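Local coordinates for protein putative sodium:solute symporter (Proteus mirabilis, PDB 5NV9) that imports the sialic acid N-acetylneuraminic acid across the inner membrane of the bacterium, driven by the sodium gradient, at residues V52-T57 / V258-V263; F202-G207 / L295-Q300; T225-S230 / V238-F243. One frame throughout, in Å; residues are numbered along the deposited sequence.

Contact 1 (V52-T57 / V258-V263); sequences VSVFAT and VQRYIV. With NA (sodium ion), chain B.
Helix 47-58, which carries a ligand of the Na2 sodium in this LeuT-fold transporter, supplies one side of this contact. Ser53, Val54 and Thr57 lie on this helix, and all three meet Arg260 of the cytoplasmic loop that follows helix 255-258. Arg260 is the one residue of its segment that touches the helix closely. It first lies along Val54, with its CB 3.6 Å from Val54 CG2. The two side chains pass in opposite directions. The arginine then bends at its second torsion (chi2 83°), which turns the guanidinium toward Ser53 and Thr57. Arg260 NE donates to Ser53 OG at 2.9 Å, and the bond is nearly straight at 163°. The hydroxyl lies close to the guanidinium plane, at the edge. Thr57 comes from another side. Its OG1 sits 3.4 Å above one face of the group, off centre toward the rim. That oxygen also donates to Ser53 O at 2.7 Å, while Thr57 N bonds the same carbonyl from its other face.

Both hydroxyls lead on to the second sodium site, called Na3. Ser53 OG is hydrogen-bonded to Asp182 and Thr57 OG1 to Ser346, and both of those partners bind that ion. Ala56, just before Thr57, binds the Na2 sodium through its O at 2.1 Å, with Leu59, Ala339, Ser342 and Ser343 completing the site.

Arg260 therefore contacts the second shell of Na3 from the cytoplasmic side. Since Ser53 OG accepts from the arginine, its own proton is probably directed to Asp182. Acting through Ser53, the buried positive charge may help to keep that aspartate ionised.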
loop_
_atom_site.group_PDB
_atom_site.type_symbol
_atom_site.label_atom_id
_atom_site.label_comp_id
_atom_site.label_asym_id
_atom_site.label_seq_id
_atom_site.Cartn_x
_atom_site.Cartn_y
_atom_site.Cartn_z
ATOM N N VAL A 52 -2.045 -9.343 9.601
ATOM C CA VAL A 52 -0.961 -9.655 8.666
ATOM C C VAL A 52 -1.297 -9.218 7.209
ATOM O O VAL A 52 -0.429 -8.831 6.381
ATOM C CB VAL A 52 -0.578 -11.181 8.682
ATOM C CG1 VAL A 52 0.613 -11.393 7.734
ATOM C CG2 VAL A 52 -0.162 -11.607 10.122
ATOM N N SER A 53 -2.537 -9.363 6.870
ATOM C CA SER A 53 -3.019 -8.978 5.540
ATOM C C SER A 53 -2.943 -7.450 5.326
ATOM O O SER A 53 -2.686 -6.995 4.191
ATOM C CB SER A 53 -4.485 -9.448 5.329
ATOM O OG SER A 53 -4.947 -9.013 4.052
ATOM N N VAL A 54 -3.153 -6.691 6.407
ATOM C CA VAL A 54 -3.079 -5.201 6.345
ATOM C C VAL A 54 -1.618 -4.838 6.079
ATOM O O VAL A 54 -1.342 -4.055 5.230
ATOM C CB VAL A 54 -3.492 -4.506 7.687
ATOM C CG1 VAL A 54 -3.052 -3.053 7.693
ATOM C CG2 VAL A 54 -4.970 -4.584 7.955
ATOM N N PHE A 55 -0.683 -5.443 6.830
ATOM C CA PHE A 55 0.776 -5.200 6.653
ATOM C C PHE A 55 1.210 -5.544 5.226
ATOM O O PHE A 55 1.918 -4.764 4.588
ATOM C CB PHE A 55 1.591 -5.960 7.723
ATOM C CG PHE A 55 3.098 -5.777 7.629
ATOM C CD1 PHE A 55 3.674 -4.577 7.983
ATOM C CD2 PHE A 55 3.941 -6.834 7.228
ATOM C CE1 PHE A 55 5.038 -4.399 7.911
ATOM C CE2 PHE A 55 5.307 -6.655 7.155
ATOM C CZ PHE A 55 5.856 -5.442 7.509
ATOM N N ALA A 56 0.757 -6.694 4.706
ATOM C CA ALA A 56 1.182 -7.174 3.369
ATOM C C ALA A 56 0.527 -6.367 2.234
ATOM O O ALA A 56 1.139 -6.166 1.206
ATOM C CB ALA A 56 0.904 -8.654 3.185
ATOM N N THR A 57 -0.677 -5.893 2.452
ATOM C CA THR A 57 -1.395 -4.951 1.547
ATOM C C THR A 57 -0.575 -3.651 1.441
ATOM O O THR A 57 -0.321 -3.211 0.362
ATOM C CB THR A 57 -2.857 -4.689 2.044
ATOM O OG1 THR A 57 -3.646 -5.885 1.948
ATOM C CG2 THR A 57 -3.621 -3.524 1.265
ATOM N N VAL A 258 -9.105 -0.382 4.970
ATOM C CA VAL A 258 -10.351 -0.241 5.687
ATOM C C VAL A 258 -11.205 -1.478 5.547
ATOM O O VAL A 258 -11.880 -1.901 6.473
ATOM C CB VAL A 258 -11.172 1.024 5.226
ATOM C CG1 VAL A 258 -12.508 1.026 5.914
ATOM C CG2 VAL A 258 -10.467 2.299 5.605
ATOM N N GLN A 259 -11.180 -2.085 4.383
ATOM C CA GLN A 259 -11.842 -3.392 4.189
ATOM C C GLN A 259 -11.466 -4.472 5.207
ATOM O O GLN A 259 -12.308 -5.304 5.586
ATOM C CB GLN A 259 -11.524 -3.898 2.784
ATOM C CG GLN A 259 -12.675 -4.596 2.098
ATOM C CD GLN A 259 -12.243 -5.154 0.764
ATOM O OE1 GLN A 259 -11.375 -4.552 0.117
ATOM N NE2 GLN A 259 -12.805 -6.320 0.355
ATOM N N ARG A 260 -10.216 -4.480 5.664
ATOM C CA ARG A 260 -9.804 -5.466 6.684
ATOM C C ARG A 260 -10.418 -5.220 8.051
ATOM O O ARG A 260 -10.399 -6.112 8.877
ATOM C CB ARG A 260 -8.287 -5.532 6.836
ATOM C CG ARG A 260 -7.603 -6.457 5.871
ATOM C CD ARG A 260 -7.350 -5.825 4.531
ATOM N NE ARG A 260 -6.839 -6.814 3.574
ATOM C CZ ARG A 260 -7.106 -6.814 2.265
ATOM N NH1 ARG A 260 -7.858 -5.870 1.731
ATOM N NH2 ARG A 260 -6.645 -7.783 1.506
ATOM N N TYR A 261 -10.951 -4.022 8.309
ATOM C CA TYR A 261 -11.584 -3.737 9.584
ATOM C C TYR A 261 -12.954 -4.393 9.752
ATOM O O TYR A 261 -13.444 -4.487 10.877
ATOM C CB TYR A 261 -11.739 -2.211 9.789
ATOM C CG TYR A 261 -10.414 -1.387 9.705
ATOM C CD1 TYR A 261 -9.142 -1.956 9.917
ATOM C CD2 TYR A 261 -10.468 -0.024 9.424
ATOM C CE1 TYR A 261 -7.970 -1.169 9.852
ATOM C CE2 TYR A 261 -9.318 0.765 9.396
ATOM C CZ TYR A 261 -8.073 0.214 9.576
ATOM O OH TYR A 261 -6.984 1.103 9.497
ATOM N N ILE A 262 -13.585 -4.792 8.648
ATOM C CA ILE A 262 -14.954 -5.320 8.661
ATOM C C ILE A 262 -15.028 -6.843 8.367
ATOM O O ILE A 262 -16.111 -7.433 8.367
ATOM C CB ILE A 262 -15.864 -4.479 7.721
ATOM C CG1 ILE A 262 -15.360 -4.400 6.285
ATOM C CG2 ILE A 262 -15.857 -3.020 8.188
ATOM C CD1 ILE A 262 -15.887 -5.474 5.391
ATOM N N VAL A 263 -13.889 -7.482 8.099
ATOM C CA VAL A 263 -13.903 -8.935 7.852
ATOM C C VAL A 263 -13.902 -9.790 9.107
ATOM O O VAL A 263 -14.152 -11.023 9.032
ATOM C CB VAL A 263 -12.727 -9.381 6.945
ATOM C CG1 VAL A 263 -12.825 -8.757 5.588
ATOM C CG2 VAL A 263 -11.381 -9.116 7.563
HETATM NA NA NA B . 2.474 -6.267 -0.474
#

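Contact 2 (F202-G207 / L295-Q300); sequences FKVDGG and LFVYYQ
Val204 meets two neighbouring side chains of helix 267-301, each with a different methyl. Its CG1 touches Val297 CG1 at 3.8 Å, and here the two valine side chains cross at about a right angle. Its CG2 reaches Tyr298 CB at 3.9 Å, and these two side chains run past each other in opposite directions. The first torsion of Val204 (chi1 165°) sets CG1 anti to the backbone N and CG2 anti to the carbonyl carbon, which splits the methyls between the two partners.

The Tyr298 ring is met at its edge by Lys203. Lys203 O lies near the ring plane, 3.6 Å from Tyr298 CD1. Lys203 CB adds an apolar touch, 3.7 Å from Tyr298 CE1. The rest of the lysine chain leads away, and its NZ is hydrogen-bonded to Glu323 O. Phe319 of helix 315-323 packs edge-to-face with the Tyr298 ring. Val297 also touches Thr214 and Thr215 of helix 207-217.

No hydrogen bond joins the two segments; methyl and ring-edge contacts carry the fit. Val204 also begins a type II beta turn, closed by Gly207 N to Val204 O at 2.9 Å, with Gly206 at its third position. Helix 155-203 thus ends against the periplasmic end of helix 267-301, and the turn leads into helix 207-217, a tight link between two helices on the periplasmic side of this LeuT-fold transporter.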
loop_
_atom_site.group_PDB
_atom_site.type_symbol
_atom_site.label_atom_id
_atom_site.label_comp_id
_atom_site.label_asym_id
_atom_site.label_seq_id
_atom_site.Cartn_x
_atom_site.Cartn_y
_atom_site.Cartn_z
ATOM N N PHE A 202 27.075 -11.747 7.636
ATOM C CA PHE A 202 28.091 -12.809 7.528
ATOM C C PHE A 202 29.103 -12.516 6.451
ATOM O O PHE A 202 30.176 -13.048 6.485
ATOM C CB PHE A 202 27.468 -14.175 7.349
ATOM C CG PHE A 202 27.016 -14.802 8.654
ATOM C CD1 PHE A 202 27.926 -15.457 9.477
ATOM C CD2 PHE A 202 25.688 -14.746 9.058
ATOM C CE1 PHE A 202 27.515 -16.038 10.672
ATOM C CE2 PHE A 202 25.258 -15.321 10.250
ATOM C CZ PHE A 202 26.180 -15.961 11.065
ATOM N N LYS A 203 28.787 -11.664 5.500
ATOM C CA LYS A 203 29.752 -11.299 4.440
ATOM C C LYS A 203 30.541 -9.995 4.658
ATOM O O LYS A 203 31.415 -9.665 3.882
ATOM C CB LYS A 203 29.040 -11.212 3.109
ATOM C CG LYS A 203 28.372 -12.516 2.802
ATOM C CD LYS A 203 27.731 -12.467 1.445
ATOM C CE LYS A 203 28.442 -13.399 0.489
ATOM N NZ LYS A 203 27.690 -14.677 0.476
ATOM N N VAL A 204 30.174 -9.235 5.663
ATOM C CA VAL A 204 30.897 -8.025 5.991
ATOM C C VAL A 204 31.968 -8.438 6.975
ATOM O O VAL A 204 31.680 -9.083 7.966
ATOM C CB VAL A 204 29.971 -6.964 6.596
ATOM C CG1 VAL A 204 30.756 -5.858 7.267
ATOM C CG2 VAL A 204 29.060 -6.392 5.524
ATOM N N ASP A 205 33.219 -8.109 6.631
ATOM C CA ASP A 205 34.352 -8.288 7.478
ATOM C C ASP A 205 34.079 -7.418 8.707
ATOM O O ASP A 205 33.945 -6.172 8.595
ATOM C CB ASP A 205 35.649 -7.876 6.718
ATOM C CG ASP A 205 36.924 -8.013 7.574
ATOM O OD1 ASP A 205 36.961 -8.948 8.373
ATOM O OD2 ASP A 205 37.890 -7.209 7.444
ATOM N N GLY A 206 33.925 -8.067 9.855
ATOM C CA GLY A 206 33.569 -7.397 11.144
ATOM C C GLY A 206 32.107 -7.485 11.562
ATOM O O GLY A 206 31.729 -7.028 12.656
ATOM N N GLY A 207 31.276 -8.063 10.673
ATOM C CA GLY A 207 29.892 -8.391 10.963
ATOM C C GLY A 207 29.035 -7.211 11.329
ATOM O O GLY A 207 29.322 -6.026 10.980
ATOM N N LEU A 295 24.392 -3.135 3.043
ATOM C CA LEU A 295 24.897 -3.233 1.690
ATOM C C LEU A 295 25.908 -2.171 1.399
ATOM O O LEU A 295 26.806 -2.399 0.587
ATOM C CB LEU A 295 23.780 -3.123 0.655
ATOM C CG LEU A 295 22.850 -4.348 0.535
ATOM C CD1 LEU A 295 21.687 -4.068 -0.328
ATOM C CD2 LEU A 295 23.557 -5.566 0.021
ATOM N N PHE A 296 25.678 -0.981 1.988
ATOM C CA PHE A 296 26.576 0.139 1.890
ATOM C C PHE A 296 27.950 -0.244 2.447
ATOM O O PHE A 296 28.982 0.003 1.796
ATOM C CB PHE A 296 25.998 1.335 2.635
ATOM C CG PHE A 296 27.005 2.358 2.967
ATOM C CD1 PHE A 296 27.499 3.165 1.995
ATOM C CD2 PHE A 296 27.444 2.492 4.251
ATOM C CE1 PHE A 296 28.462 4.118 2.269
ATOM C CE2 PHE A 296 28.420 3.438 4.544
ATOM C CZ PHE A 296 28.935 4.244 3.554
ATOM N N VAL A 297 27.965 -0.826 3.656
ATOM C CA VAL A 297 29.211 -1.319 4.246
ATOM C C VAL A 297 29.827 -2.425 3.397
ATOM O O VAL A 297 31.025 -2.411 3.130
ATOM C CB VAL A 297 29.044 -1.732 5.687
ATOM C CG1 VAL A 297 30.364 -2.216 6.250
ATOM C CG2 VAL A 297 28.542 -0.554 6.489
ATOM N N TYR A 298 29.009 -3.359 2.912
ATOM C CA TYR A 298 29.530 -4.417 2.133
ATOM C C TYR A 298 30.196 -3.922 0.851
ATOM O O TYR A 298 31.277 -4.391 0.527
ATOM C CB TYR A 298 28.476 -5.478 1.824
ATOM C CG TYR A 298 28.966 -6.615 0.939
ATOM C CD1 TYR A 298 29.701 -7.696 1.458
ATOM C CD2 TYR A 298 28.689 -6.618 -0.412
ATOM C CE1 TYR A 298 30.147 -8.724 0.634
ATOM C CE2 TYR A 298 29.128 -7.633 -1.230
ATOM C CZ TYR A 298 29.830 -8.692 -0.717
ATOM O OH TYR A 298 30.207 -9.688 -1.622
ATOM N N TYR A 299 29.593 -2.986 0.115
ATOM C CA TYR A 299 30.221 -2.574 -1.129
ATOM C C TYR A 299 31.326 -1.515 -0.974
ATOM O O TYR A 299 32.033 -1.250 -1.931
ATOM C CB TYR A 299 29.149 -2.174 -2.173
ATOM C CG TYR A 299 28.415 -3.377 -2.691
ATOM C CD1 TYR A 299 29.020 -4.262 -3.607
ATOM C CD2 TYR A 299 27.123 -3.639 -2.301
ATOM C CE1 TYR A 299 28.351 -5.391 -4.083
ATOM C CE2 TYR A 299 26.424 -4.727 -2.797
ATOM C CZ TYR A 299 27.031 -5.633 -3.680
ATOM O OH TYR A 299 26.320 -6.757 -4.112
ATOM N N GLN A 300 31.464 -0.911 0.212
ATOM C CA GLN A 300 32.631 -0.150 0.589
ATOM C C GLN A 300 33.818 -1.079 0.890
ATOM O O GLN A 300 34.938 -0.691 0.687
ATOM C CB GLN A 300 32.361 0.659 1.841
ATOM C CG GLN A 300 31.437 1.847 1.618
ATOM C CD GLN A 300 32.073 2.913 0.752
ATOM O OE1 GLN A 300 31.719 3.080 -0.383
ATOM N NE2 GLN A 300 33.011 3.618 1.299
#

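Contact 3 (T225-S230 / V238-F243); sequences TQWRWS and VLMIGF. With SLB (N-acetyl-beta-neuraminic acid), chain D.
Ile241 and Trp229 meet where the periplasmic loop leading into helix 236-253 of this LeuT-fold protein lies against the first turns of that helix. The CB of Ile241 points toward the loop. The first torsion (chi1 -46°) puts CG1 anti to the carbonyl carbon, and CG1 carries CD1 out to the indole. CD1 makes the touch, at 3.3 Å from Trp229 CH2 and 3.6 Å from Trp229 CZ3. It arrives at the edge of the six-membered ring, near its plane, and the two side chains cross at about a right angle. Trp231 packs edge-to-face with the same indole.

Val238, one turn earlier, sets its CG2 3.3 Å from Ser230 O. This buried carbonyl has no polar partner in the model, while Ser230 OG bonds to the backbone N of Thr232 and Asp233. Selenomethionine Met240 brings its SE to the edge of Trp227, 4.4 Å from CZ3 of that ring.

The same helix also reaches the substrate through Phe243, which lines the sialic acid pocket. The acetyl methyl C11 lies 3.5 Å above one face of its ring, offset toward the rim.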
loop_
_atom_site.group_PDB
_atom_site.type_symbol
_atom_site.label_atom_id
_atom_site.label_comp_id
_atom_site.label_asym_id
_atom_site.label_seq_id
_atom_site.Cartn_x
_atom_site.Cartn_y
_atom_site.Cartn_z
ATOM N N THR A 225 21.796 17.351 10.780
ATOM C CA THR A 225 21.688 18.306 9.700
ATOM C C THR A 225 20.336 18.221 8.996
ATOM O O THR A 225 19.942 19.168 8.285
ATOM C CB THR A 225 22.795 18.101 8.647
ATOM O OG1 THR A 225 22.837 16.733 8.260
ATOM C CG2 THR A 225 24.149 18.466 9.221
ATOM N N GLN A 226 19.618 17.113 9.182
ATOM C CA GLN A 226 18.247 17.010 8.686
ATOM C C GLN A 226 17.161 17.461 9.679
ATOM O O GLN A 226 15.966 17.355 9.374
ATOM C CB GLN A 226 18.001 15.590 8.246
ATOM C CG GLN A 226 18.866 15.231 7.085
ATOM C CD GLN A 226 18.536 16.055 5.864
ATOM O OE1 GLN A 226 19.276 16.980 5.479
ATOM N NE2 GLN A 226 17.395 15.757 5.266
ATOM N N TRP A 227 17.535 17.958 10.850
ATOM C CA TRP A 227 16.551 18.517 11.761
ATOM C C TRP A 227 16.482 20.023 11.440
ATOM O O TRP A 227 17.171 20.829 12.050
ATOM C CB TRP A 227 16.895 18.252 13.237
ATOM C CG TRP A 227 15.869 18.826 14.172
ATOM C CD1 TRP A 227 16.006 19.946 14.937
ATOM C CD2 TRP A 227 14.529 18.338 14.417
ATOM N NE1 TRP A 227 14.847 20.183 15.658
ATOM C CE2 TRP A 227 13.927 19.215 15.355
ATOM C CE3 TRP A 227 13.792 17.251 13.949
ATOM C CZ2 TRP A 227 12.626 19.051 15.811
ATOM C CZ3 TRP A 227 12.482 17.081 14.417
ATOM C CH2 TRP A 227 11.921 17.981 15.336
ATOM N N ARG A 228 15.646 20.386 10.473
ATOM C CA ARG A 228 15.555 21.754 10.025
ATOM C C ARG A 228 14.284 21.861 9.257
ATOM O O ARG A 228 13.889 20.905 8.644
ATOM C CB ARG A 228 16.743 22.133 9.133
ATOM C CG ARG A 228 16.889 21.318 7.875
ATOM C CD ARG A 228 18.090 21.760 7.048
ATOM N NE ARG A 228 18.338 20.710 6.048
ATOM C CZ ARG A 228 17.982 20.724 4.755
ATOM N NH1 ARG A 228 17.421 21.763 4.181
ATOM N NH2 ARG A 228 18.214 19.657 3.999
ATOM N N TRP A 229 13.622 23.013 9.312
ATOM C CA TRP A 229 12.468 23.245 8.465
ATOM C C TRP A 229 12.898 23.399 6.987
ATOM O O TRP A 229 13.957 23.972 6.679
ATOM C CB TRP A 229 11.687 24.526 8.904
ATOM C CG TRP A 229 10.411 24.552 8.183
ATOM C CD1 TRP A 229 10.061 25.356 7.121
ATOM C CD2 TRP A 229 9.336 23.615 8.350
ATOM N NE1 TRP A 229 8.803 24.985 6.638
ATOM C CE2 TRP A 229 8.346 23.925 7.380
ATOM C CE3 TRP A 229 9.119 22.546 9.219
ATOM C CZ2 TRP A 229 7.156 23.226 7.285
ATOM C CZ3 TRP A 229 7.944 21.839 9.102
ATOM C CH2 TRP A 229 6.970 22.186 8.143
ATOM N N SER A 230 12.043 22.955 6.074
ATOM C CA SER A 230 12.237 23.235 4.664
ATOM C C SER A 230 10.883 23.223 3.982
ATOM O O SER A 230 9.940 22.627 4.471
ATOM C CB SER A 230 13.207 22.231 4.050
ATOM O OG SER A 230 13.506 22.512 2.693
ATOM N N VAL A 238 9.551 17.780 7.731
ATOM C CA VAL A 238 8.725 17.586 6.491
ATOM C C VAL A 238 8.168 16.164 6.318
ATOM O O VAL A 238 6.967 15.941 6.105
ATOM C CB VAL A 238 9.529 18.029 5.259
ATOM C CG1 VAL A 238 8.729 17.794 3.979
ATOM C CG2 VAL A 238 9.889 19.505 5.428
ATOM N N LEU A 239 9.047 15.171 6.449
ATOM C CA LEU A 239 8.614 13.797 6.372
ATOM C C LEU A 239 7.724 13.361 7.576
ATOM O O LEU A 239 6.849 12.540 7.396
ATOM C CB LEU A 239 9.795 12.846 6.139
ATOM C CG LEU A 239 10.790 12.721 7.263
ATOM C CD1 LEU A 239 10.235 11.754 8.283
ATOM C CD2 LEU A 239 12.156 12.221 6.783
HETATM N N MSE A 240 7.895 13.940 8.761
HETATM C CA MSE A 240 6.991 13.680 9.871
HETATM C C MSE A 240 5.579 14.168 9.588
HETATM O O MSE A 240 4.639 13.401 9.740
HETATM C CB MSE A 240 7.474 14.288 11.177
HETATM C CG MSE A 240 8.553 13.381 11.735
HETATM SE SE MSE A 240 9.384 14.174 13.349
HETATM C CE MSE A 240 8.104 13.270 14.560
ATOM N N ILE A 241 5.406 15.423 9.161
ATOM C CA ILE A 241 4.077 15.899 8.803
ATOM C C ILE A 241 3.552 15.166 7.571
ATOM O O ILE A 241 2.399 14.716 7.565
ATOM C CB ILE A 241 4.010 17.410 8.519
ATOM C CG1 ILE A 241 4.746 18.192 9.582
ATOM C CG2 ILE A 241 2.552 17.875 8.558
ATOM C CD1 ILE A 241 5.228 19.522 9.043
ATOM N N GLY A 242 4.420 14.977 6.573
ATOM C CA GLY A 242 4.056 14.232 5.365
ATOM C C GLY A 242 3.619 12.789 5.650
ATOM O O GLY A 242 2.545 12.342 5.188
ATOM N N PHE A 243 4.418 12.034 6.419
ATOM C CA PHE A 243 4.018 10.658 6.748
ATOM C C PHE A 243 2.796 10.559 7.672
ATOM O O PHE A 243 1.979 9.612 7.510
ATOM C CB PHE A 243 5.165 9.814 7.312
ATOM C CG PHE A 243 6.066 9.249 6.249
ATOM C CD1 PHE A 243 5.547 8.609 5.158
ATOM C CD2 PHE A 243 7.424 9.434 6.302
ATOM C CE1 PHE A 243 6.368 8.095 4.138
ATOM C CE2 PHE A 243 8.248 8.932 5.300
ATOM C CZ PHE A 243 7.726 8.258 4.210
HETATM C C1 SLB D . 4.614 0.429 -0.007
HETATM C C2 SLB D . 4.217 1.433 1.040
HETATM C C3 SLB D . 4.829 2.771 0.696
HETATM C C4 SLB D . 4.654 3.811 1.825
HETATM C C5 SLB D . 5.328 3.198 3.053
HETATM C C6 SLB D . 4.681 1.836 3.381
HETATM C C7 SLB D . 5.291 1.109 4.587
HETATM C C8 SLB D . 4.624 -0.219 4.833
HETATM C C9 SLB D . 5.115 -0.864 6.128
HETATM C C10 SLB D . 6.289 4.578 4.858
HETATM C C11 SLB D . 5.963 5.173 6.204
HETATM N N5 SLB D . 5.218 4.091 4.216
HETATM O O1A SLB D . 5.653 -0.286 0.206
HETATM O O1B SLB D . 3.917 0.373 -1.091
HETATM O O2 SLB D . 2.768 1.553 1.131
HETATM O O4 SLB D . 5.309 5.082 1.485
HETATM O O6 SLB D . 4.802 0.954 2.267
HETATM O O7 SLB D . 6.677 0.832 4.368
HETATM O O8 SLB D . 3.212 -0.053 4.883
HETATM O O9 SLB D . 4.743 -0.095 7.300
HETATM O O10 SLB D . 7.449 4.497 4.420
#

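From the N terminus, 52-57 on helix 47-58 opens contact 1. Contact 1 closes its long loop at 258-263. Inside this loop, 202-207 opens contact 2, which closes at 295-300, beyond the end of contact 1. The two loops therefore cross. Contact 3 is a short closure, 225-230 with 238-243, nested inside both. Contact 1 ties the sodium-binding helix to the cytoplasmic loop before helix 267-301. Contact 2 joins the far end of that helix to the end of helix 155-203. Contact 3 holds a periplasmic loop on helix 236-253. None touch; contacts 1 and 3 have nearest atoms about 13 Å apart.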